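Local atomic coordinates of GCN5-related N-acetyltransferase (Brucella abortus, PDB entry 7N1L), a protein that probably transfers an acyl group, most likely acetyl from acetyl-CoA, to an acceptor amine, as members of the GNAT acetyltransferase family do. Residues V28-L33 / K122-V127; H39-L44 / F63-L68. One frame throughout, in Å; residues are numbered along the deposited sequence.

The modelled chain begins at the edge of the sheet with strand 28-32, whose I30 reaches helix 120-129; contact 1 therefore closes a long loop of 88 residues. Within that span lies contact 2, a short-range closure in which segment 39-44 meets segment 63-68 across 18 intervening residues, so the two nest and do not cross. Contact 1 ties the first strand to the helix that follows strand 101-111, whereas contact 2 pairs the two helices between the first and second strands of this GNAT fold. Their centres lie about 18 Å apart, yet they meet directly, L33 CD1 packing against F41 CD1 at 4.0 Å.

Contact 1: residues V28-L33 / K122-V127; sequences VDIALL and KALIDV
I30 reaches from the edge strand to helix 122-127 and meets three of its side chains, A123, L124 and V127. The delta methyl leads: I30 CD1 lies 3.7 Å from A123 CB and equally near A123 O. V127 flanks the isoleucine, its CG2 3.9 Å from I30 CD1, the two side chains lying alongside with opposite directions. The other branch, I30 CG2, touches L124 CD2 at 3.9 Å and lies against the two methyls of V127. This split follows from the first torsion (chi1 -65°), which sets CG2 anti to the backbone N and CG1 anti to the carbonyl carbon. The side-chain contacts are all apolar. A123 and V127, one turn apart, are joined by a backbone bond, V127 N to A123 O (3.1 Å). Helix 120-129 follows strand 101-111, as the helix of the acetyl-CoA-binding motif does in GNAT folds, and the edge strand lies against it. Strand 28-32 runs antiparallel to strand 74-81, with D29 bonded through the backbone to R80 and A31 to G78. I30 and V127 pack on L77 of that neighbour, L124 reaches V89 of strand 84-96, and I125 packs against helix 150-158 and on I169 of the second subunit.

Contact 2: residues H39-L44 / F63-L68; sequences HEFAPL and FYAEHL
A65 presents its methyl to the backbone and side chains of helix 39-44, where the helices come closest: the CA atoms of A42 and A65 are only 5.0 Å apart. These are the two helices that link the first and second strands, as in GNAT folds; their segment axes cross steeply, 8.1 Å apart at 117°, and meet through alanines. A65 CB rests 3.8 Å from A42 CA and 4.0 Å from A42 CB, which points to the side rather than at the other helix.

The aromatic part belongs to F41. With CG anti to the backbone N (chi1 178°), its ring extends toward the second helix, and one side of it, CD2 and CE2, does the touching. F41 CD2 lies 3.8 Å from A65 CB, which approaches the ring obliquely. One turn further along helix 63-68, L68 brings its CD2 methyl to the ring edge, near the ring plane and 3.9 Å from F41 CE2; the leucine side chain stands roughly perpendicular to that of F41. All four touching residues are buried and their contacts apolar.

Among polar links, H39 ND1 is hydrogen-bonded to D62 OD1, a second tie between the two helices, and E40 forms a salt bridge with R80 of strand 74-81.

The F41 ring also stacks edge-to-face with F88, and L68 packs on I90, joining the helix pair to strand 84-96. L44 reaches L85 and F88 of that strand, while P95 of the second subunit packs on L68 and its T99 on Y64.

Contact 1: residues V28-L33 / K122-V127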
loop_
_atom_site.group_PDB
_atom_site.type_symbol
_atom_site.label_atom_id
_atom_site.label_comp_id
_atom_site.label_asym_id
_atom_site.label_seq_id
_atom_site.Cartn_x
_atom_site.Cartn_y
_atom_site.Cartn_z
ATOM N N VAL A 28 19.911 -19.311 -9.018
ATOM C CA VAL A 28 19.266 -18.072 -8.579
ATOM C C VAL A 28 19.279 -17.981 -7.053
ATOM O O VAL A 28 18.629 -18.778 -6.370
ATOM C CB VAL A 28 17.831 -17.972 -9.110
ATOM C CG1 VAL A 28 17.282 -16.554 -8.836
ATOM C CG2 VAL A 28 17.771 -18.350 -10.590
ATOM N N ASP A 29 19.991 -16.987 -6.519
ATOM C CA ASP A 29 20.076 -16.735 -5.081
ATOM C C ASP A 29 19.188 -15.550 -4.730
ATOM O O ASP A 29 19.406 -14.437 -5.230
ATOM C CB ASP A 29 21.514 -16.452 -4.650
ATOM C CG ASP A 29 22.349 -17.710 -4.561
ATOM O OD1 ASP A 29 21.793 -18.753 -4.141
ATOM O OD2 ASP A 29 23.556 -17.673 -4.920
ATOM N N ILE A 30 18.208 -15.783 -3.857
ATOM C CA ILE A 30 17.255 -14.755 -3.463
ATOM C C ILE A 30 17.415 -14.468 -1.970
ATOM O O ILE A 30 17.386 -15.386 -1.144
ATOM C CB ILE A 30 15.809 -15.162 -3.814
ATOM C CG1 ILE A 30 15.649 -15.259 -5.330
ATOM C CG2 ILE A 30 14.806 -14.151 -3.233
ATOM C CD1 ILE A 30 14.369 -15.941 -5.744
ATOM N N ALA A 31 17.577 -13.195 -1.632
ATOM C CA ALA A 31 17.787 -12.767 -0.254
ATOM C C ALA A 31 17.325 -11.325 -0.111
ATOM O O ALA A 31 17.360 -10.552 -1.071
ATOM C CB ALA A 31 19.269 -12.891 0.151
ATOM N N LEU A 32 16.938 -10.957 1.108
ATOM C CA LEU A 32 16.520 -9.590 1.400
ATOM C C LEU A 32 17.669 -8.615 1.185
ATOM O O LEU A 32 18.812 -8.903 1.528
ATOM C CB LEU A 32 16.046 -9.489 2.844
ATOM C CG LEU A 32 14.692 -10.109 3.195
ATOM C CD1 LEU A 32 14.597 -10.202 4.698
ATOM C CD2 LEU A 32 13.508 -9.336 2.600
ATOM N N LEU A 33 17.366 -7.460 0.604
ATOM C CA LEU A 33 18.344 -6.392 0.434
ATOM C C LEU A 33 18.408 -5.526 1.697
ATOM O O LEU A 33 17.423 -5.374 2.423
ATOM C CB LEU A 33 18.004 -5.528 -0.781
ATOM C CG LEU A 33 18.011 -6.241 -2.143
ATOM C CD1 LEU A 33 17.453 -5.308 -3.233
ATOM C CD2 LEU A 33 19.443 -6.709 -2.500
ATOM N N LYS A 122 8.854 -14.794 -11.026
ATOM C CA LYS A 122 8.036 -15.750 -10.280
ATOM C C LYS A 122 8.788 -16.303 -9.070
ATOM O O LYS A 122 8.185 -16.546 -8.016
ATOM C CB LYS A 122 7.592 -16.872 -11.208
ATOM C CG LYS A 122 7.299 -18.206 -10.537
ATOM C CD LYS A 122 5.891 -18.217 -9.974
ATOM C CE LYS A 122 5.300 -19.626 -9.880
ATOM N NZ LYS A 122 6.146 -20.600 -9.100
ATOM N N ALA A 123 10.101 -16.542 -9.201
ATOM C CA ALA A 123 10.848 -17.013 -8.045
ATOM C C ALA A 123 10.827 -15.980 -6.914
ATOM O O ALA A 123 10.710 -16.342 -5.740
ATOM C CB ALA A 123 12.277 -17.383 -8.458
ATOM N N LEU A 124 10.897 -14.687 -7.253
ATOM C CA LEU A 124 10.834 -13.632 -6.250
ATOM C C LEU A 124 9.477 -13.597 -5.541
ATOM O O LEU A 124 9.413 -13.361 -4.324
ATOM C CB LEU A 124 11.140 -12.275 -6.901
ATOM C CG LEU A 124 12.610 -11.991 -7.270
ATOM C CD1 LEU A 124 12.718 -10.800 -8.235
ATOM C CD2 LEU A 124 13.481 -11.771 -5.997
ATOM N N ILE A 125 8.379 -13.729 -6.293
ATOM C CA ILE A 125 7.066 -13.731 -5.662
ATOM C C ILE A 125 6.885 -14.983 -4.807
ATOM O O ILE A 125 6.307 -14.920 -3.712
ATOM C CB ILE A 125 5.953 -13.594 -6.717
ATOM C CG1 ILE A 125 6.058 -12.248 -7.452
ATOM C CG2 ILE A 125 4.609 -13.653 -6.042
ATOM C CD1 ILE A 125 5.839 -11.042 -6.540
ATOM N N ASP A 126 7.423 -16.124 -5.262
ATOM C CA ASP A 126 7.323 -17.368 -4.498
ATOM C C ASP A 126 7.993 -17.237 -3.136
ATOM O O ASP A 126 7.447 -17.686 -2.124
ATOM C CB ASP A 126 7.960 -18.542 -5.261
ATOM C CG ASP A 126 7.068 -19.107 -6.360
ATOM O OD1 ASP A 126 5.895 -18.734 -6.453
ATOM O OD2 ASP A 126 7.532 -19.987 -7.110
ATOM N N VAL A 127 9.205 -16.671 -3.100
ATOM C CA VAL A 127 9.899 -16.462 -1.830
ATOM C C VAL A 127 9.102 -15.526 -0.932
ATOM O O VAL A 127 8.961 -15.761 0.275
ATOM C CB VAL A 127 11.319 -15.921 -2.076
ATOM C CG1 VAL A 127 11.919 -15.393 -0.757
ATOM C CG2 VAL A 127 12.219 -16.998 -2.686
#

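Contact 2: residues H39-L44 / F63-L68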
loop_
_atom_site.group_PDB
_atom_site.type_symbol
_atom_site.label_atom_id
_atom_site.label_comp_id
_atom_site.label_asym_id
_atom_site.label_seq_id
_atom_site.Cartn_x
_atom_site.Cartn_y
_atom_site.Cartn_z
ATOM N N HIS A 39 24.244 0.584 -3.423
ATOM C CA HIS A 39 25.006 0.852 -4.638
ATOM C C HIS A 39 24.760 -0.211 -5.704
ATOM O O HIS A 39 24.676 0.109 -6.897
ATOM C CB HIS A 39 26.486 0.972 -4.325
ATOM C CG HIS A 39 27.299 1.393 -5.506
ATOM N ND1 HIS A 39 27.144 2.624 -6.107
ATOM C CD2 HIS A 39 28.309 0.779 -6.165
ATOM C CE1 HIS A 39 27.993 2.735 -7.112
ATOM N NE2 HIS A 39 28.720 1.634 -7.159
ATOM N N GLU A 40 24.686 -1.479 -5.299
ATOM C CA GLU A 40 24.391 -2.544 -6.245
ATOM C C GLU A 40 22.946 -2.459 -6.727
ATOM O O GLU A 40 22.653 -2.714 -7.901
ATOM C CB GLU A 40 24.658 -3.892 -5.576
ATOM C CG GLU A 40 25.733 -4.722 -6.263
ATOM C CD GLU A 40 25.784 -6.143 -5.754
ATOM O OE1 GLU A 40 25.853 -6.339 -4.526
ATOM O OE2 GLU A 40 25.747 -7.066 -6.589
ATOM N N PHE A 41 22.040 -2.059 -5.838
ATOM C CA PHE A 41 20.626 -1.931 -6.165
ATOM C C PHE A 41 20.384 -0.739 -7.084
ATOM O O PHE A 41 19.501 -0.796 -7.952
ATOM C CB PHE A 41 19.844 -1.823 -4.850
ATOM C CG PHE A 41 18.361 -1.626 -4.986
ATOM C CD1 PHE A 41 17.611 -2.358 -5.880
ATOM C CD2 PHE A 41 17.700 -0.783 -4.108
ATOM C CE1 PHE A 41 16.241 -2.185 -5.963
ATOM C CE2 PHE A 41 16.322 -0.599 -4.176
ATOM C CZ PHE A 41 15.586 -1.324 -5.105
ATOM N N ALA A 42 21.202 0.307 -6.953
ATOM C CA ALA A 42 20.945 1.582 -7.624
ATOM C C ALA A 42 20.720 1.468 -9.126
ATOM O O ALA A 42 19.727 2.039 -9.607
ATOM C CB ALA A 42 22.090 2.564 -7.322
ATOM N N PRO A 43 21.590 0.819 -9.928
ATOM C CA PRO A 43 21.327 0.775 -11.377
ATOM C C PRO A 43 20.131 -0.074 -11.745
ATOM O O PRO A 43 19.412 0.260 -12.698
ATOM C CB PRO A 43 22.635 0.216 -11.974
ATOM C CG PRO A 43 23.277 -0.545 -10.863
ATOM C CD PRO A 43 22.893 0.216 -9.592
ATOM N N LEU A 44 19.880 -1.149 -10.997
ATOM C CA LEU A 44 18.718 -1.982 -11.262
ATOM C C LEU A 44 17.439 -1.186 -11.063
ATOM O O LEU A 44 16.504 -1.262 -11.880
ATOM C CB LEU A 44 18.756 -3.202 -10.345
ATOM C CG LEU A 44 18.201 -4.500 -10.902
ATOM C CD1 LEU A 44 18.949 -4.882 -12.205
ATOM C CD2 LEU A 44 18.340 -5.597 -9.859
ATOM N N PHE A 63 20.864 7.783 -4.737
ATOM C CA PHE A 63 19.998 8.435 -3.764
ATOM C C PHE A 63 18.688 7.685 -3.634
ATOM O O PHE A 63 18.189 7.497 -2.524
ATOM C CB PHE A 63 19.707 9.882 -4.172
ATOM C CG PHE A 63 18.562 10.501 -3.405
ATOM C CD1 PHE A 63 17.251 10.361 -3.846
ATOM C CD2 PHE A 63 18.795 11.197 -2.228
ATOM C CE1 PHE A 63 16.202 10.894 -3.135
ATOM C CE2 PHE A 63 17.741 11.756 -1.508
ATOM C CZ PHE A 63 16.446 11.605 -1.960
ATOM N N TYR A 64 18.138 7.220 -4.763
ATOM C CA TYR A 64 16.868 6.512 -4.735
ATOM C C TYR A 64 17.023 5.162 -4.059
ATOM O O TYR A 64 16.093 4.687 -3.387
ATOM C CB TYR A 64 16.319 6.333 -6.160
ATOM C CG TYR A 64 16.112 7.636 -6.880
ATOM C CD1 TYR A 64 15.003 8.439 -6.602
ATOM C CD2 TYR A 64 17.035 8.088 -7.817
ATOM C CE1 TYR A 64 14.813 9.646 -7.243
ATOM C CE2 TYR A 64 16.858 9.291 -8.464
ATOM C CZ TYR A 64 15.743 10.068 -8.175
ATOM O OH TYR A 64 15.567 11.273 -8.817
ATOM N N ALA A 65 18.173 4.504 -4.268
ATOM C CA ALA A 65 18.387 3.213 -3.630
ATOM C C ALA A 65 18.557 3.378 -2.131
ATOM O O ALA A 65 17.896 2.683 -1.350
ATOM C CB ALA A 65 19.598 2.496 -4.242
ATOM N N GLU A 66 19.372 4.356 -1.713
ATOM C CA GLU A 66 19.578 4.612 -0.285
ATOM C C GLU A 66 18.294 5.085 0.391
ATOM O O GLU A 66 17.988 4.670 1.514
ATOM C CB GLU A 66 20.691 5.648 -0.091
ATOM C CG GLU A 66 22.063 5.177 -0.615
ATOM C CD GLU A 66 23.198 6.158 -0.407
ATOM O OE1 GLU A 66 22.998 7.211 0.247
ATOM O OE2 GLU A 66 24.294 5.889 -0.955
ATOM N N HIS A 67 17.523 5.940 -0.285
ATOM C CA HIS A 67 16.293 6.465 0.303
ATOM C C HIS A 67 15.316 5.345 0.641
ATOM O O HIS A 67 14.767 5.299 1.749
ATOM C CB HIS A 67 15.666 7.487 -0.645
ATOM C CG HIS A 67 14.639 8.351 0.007
ATOM N ND1 HIS A 67 14.955 9.279 0.978
ATOM C CD2 HIS A 67 13.297 8.421 -0.161
ATOM C CE1 HIS A 67 13.851 9.887 1.378
ATOM N NE2 HIS A 67 12.833 9.383 0.704
ATOM N N LEU A 68 15.105 4.423 -0.297
ATOM C CA LEU A 68 14.175 3.322 -0.080
ATOM C C LEU A 68 14.706 2.358 0.970
ATOM O O LEU A 68 13.950 1.828 1.789
ATOM C CB LEU A 68 13.937 2.556 -1.390
ATOM C CG LEU A 68 12.999 1.357 -1.226
ATOM C CD1 LEU A 68 11.551 1.857 -0.909
ATOM C CD2 LEU A 68 13.005 0.486 -2.433
#